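Local coordinates for protein transcriptional regulator (NtrC family) (Aquifex aeolicus, PDB 3DZD) that probably activates sigma54-dependent transcription as a response regulator whose AAA+ ATPase domain binds adenine nucleotide, at residues A[5-9]-A[52-56]. Residues are numbered along the deposited sequence; the frame is centred on the assembly and turned at random.
Sequences VVDDE and VWMPD
Two bends, at chi2 (-66°) and at chi3, fold the selenomethionine Met54 back so that its SE and CE reach Val6, Asp7 and Asp8. Asp8 and Trp53 instead carry their CG atoms anti to their own backbone N, which brings carboxylate and indole together. The setting is the acidic end of a CheY-like receiver domain, where the loops after strands 2-6 and 47-51 meet. In this family the phosphorylated aspartate lies at the end of the third strand, a place consistent with Asp51. The Asp7-Asp8 pair probably corresponds to the acidic residues that hold magnesium in relatives.

Met54 fills the buried half of the contact. Its CE rests on Val6 CG1 at 3.9 Å, and the two side chains cross at about a right angle. SE lies against the backbone of the acidic pair, 3.8 Å from Asp7 CA. Leu33 and Ala36 of helix 33-42 add to this apolar patch.

The outer half belongs to Asp8. Its CG lies at the edge of the indole, near the ring plane, 3.8 Å from Trp53 CZ3, and CB touches the same atom. The carboxylate plane stands 77° from the indole plane. Pro55 meets the same side chain: its CG comes close to Asp8 OD1, and the two side chains lie obliquely to each other.

Asp7 turns from 52-56, and its OD1 lies near Asp51 OD2. Its other oxygen, OD2, closes an Asx turn just before helix 10-22: the anti lone pair accepts from Glu9 N at 2.8 Å, nearly straight at 176°.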
loop_
_atom_site.group_PDB
_atom_site.type_symbol
_atom_site.label_atom_id
_atom_site.label_comp_id
_atom_site.label_asym_id
_atom_site.label_seq_id
_atom_site.Cartn_x
_atom_site.Cartn_y
_atom_site.Cartn_z
ATOM N N VAL A 5 -20.068 -23.793 4.899
ATOM C CA VAL A 5 -21.500 -23.596 4.711
ATOM C C VAL A 5 -22.270 -24.157 5.898
ATOM O O VAL A 5 -22.275 -25.371 6.125
ATOM C CB VAL A 5 -22.009 -24.268 3.422
ATOM C CG1 VAL A 5 -23.494 -23.996 3.245
ATOM C CG2 VAL A 5 -21.240 -23.758 2.215
ATOM N N VAL A 6 -22.901 -23.262 6.655
ATOM C CA VAL A 6 -23.677 -23.633 7.834
ATOM C C VAL A 6 -25.180 -23.513 7.570
ATOM O O VAL A 6 -25.696 -22.405 7.391
ATOM C CB VAL A 6 -23.327 -22.735 9.031
ATOM C CG1 VAL A 6 -23.987 -23.258 10.288
ATOM C CG2 VAL A 6 -21.820 -22.656 9.209
ATOM N N ASP A 7 -25.882 -24.645 7.555
ATOM C CA ASP A 7 -27.316 -24.644 7.270
ATOM C C ASP A 7 -28.004 -25.943 7.677
ATOM O O ASP A 7 -27.400 -27.014 7.669
ATOM C CB ASP A 7 -27.581 -24.354 5.784
ATOM C CG ASP A 7 -29.013 -23.875 5.519
ATOM O OD1 ASP A 7 -29.193 -22.724 5.075
ATOM O OD2 ASP A 7 -29.964 -24.643 5.751
ATOM N N ASP A 8 -29.286 -25.827 8.007
ATOM C CA ASP A 8 -30.093 -26.952 8.464
ATOM C C ASP A 8 -30.523 -27.885 7.330
ATOM O O ASP A 8 -30.716 -29.082 7.543
ATOM C CB ASP A 8 -31.334 -26.428 9.191
ATOM C CG ASP A 8 -32.137 -27.530 9.844
ATOM O OD1 ASP A 8 -31.720 -28.013 10.915
ATOM O OD2 ASP A 8 -33.191 -27.906 9.290
ATOM N N GLU A 9 -30.673 -27.346 6.125
ATOM C CA GLU A 9 -31.257 -28.116 5.031
ATOM C C GLU A 9 -30.258 -28.573 3.970
ATOM O O GLU A 9 -29.441 -27.789 3.491
ATOM C CB GLU A 9 -32.388 -27.323 4.385
ATOM C CG GLU A 9 -33.562 -27.093 5.316
ATOM C CD GLU A 9 -34.696 -26.348 4.646
ATOM O OE1 GLU A 9 -34.528 -25.923 3.479
ATOM O OE2 GLU A 9 -35.757 -26.189 5.288
ATOM N N VAL A 52 -29.439 -17.584 8.961
ATOM C CA VAL A 52 -29.933 -16.779 10.076
ATOM C C VAL A 52 -30.627 -17.626 11.140
ATOM O O VAL A 52 -30.621 -17.282 12.322
ATOM C CB VAL A 52 -30.914 -15.696 9.595
ATOM C CG1 VAL A 52 -30.178 -14.627 8.800
ATOM C CG2 VAL A 52 -32.029 -16.327 8.772
ATOM N N TRP A 53 -31.234 -18.730 10.718
ATOM C CA TRP A 53 -31.900 -19.629 11.653
ATOM C C TRP A 53 -31.222 -20.994 11.705
ATOM O O TRP A 53 -30.958 -21.615 10.675
ATOM C CB TRP A 53 -33.386 -19.795 11.308
ATOM C CG TRP A 53 -34.087 -20.793 12.196
ATOM C CD1 TRP A 53 -34.778 -20.527 13.343
ATOM C CD2 TRP A 53 -34.149 -22.216 12.013
ATOM N NE1 TRP A 53 -35.269 -21.692 13.881
ATOM C CE2 TRP A 53 -34.898 -22.742 13.085
ATOM C CE3 TRP A 53 -33.645 -23.092 11.046
ATOM C CZ2 TRP A 53 -35.155 -24.107 13.217
ATOM C CZ3 TRP A 53 -33.902 -24.449 11.181
ATOM C CH2 TRP A 53 -34.649 -24.942 12.257
HETATM N N MSE A 54 -30.960 -21.455 12.923
HETATM C CA MSE A 54 -30.323 -22.742 13.156
HETATM C C MSE A 54 -31.002 -23.423 14.339
HETATM O O MSE A 54 -31.536 -22.749 15.221
HETATM C CB MSE A 54 -28.831 -22.540 13.434
HETATM C CG MSE A 54 -28.042 -22.067 12.226
HETATM SE SE MSE A 54 -27.980 -23.427 10.825
HETATM C CE MSE A 54 -27.196 -24.907 11.819
ATOM N N PRO A 55 -30.987 -24.763 14.364
ATOM C CA PRO A 55 -31.648 -25.514 15.437
ATOM C C PRO A 55 -31.131 -25.151 16.830
ATOM O O PRO A 55 -31.915 -24.717 17.673
ATOM C CB PRO A 55 -31.298 -26.971 15.111
ATOM C CG PRO A 55 -30.996 -26.977 13.659
ATOM C CD PRO A 55 -30.357 -25.653 13.374
ATOM N N ASP A 56 -29.831 -25.315 17.058
ATOM C CA ASP A 56 -29.255 -25.179 18.397
ATOM C C ASP A 56 -28.713 -23.786 18.743
ATOM O O ASP A 56 -27.649 -23.667 19.357
ATOM C CB ASP A 56 -28.164 -26.239 18.623
ATOM C CG ASP A 56 -27.177 -26.333 17.462
ATOM O OD1 ASP A 56 -27.232 -25.485 16.547
ATOM O OD2 ASP A 56 -26.343 -27.261 17.465
#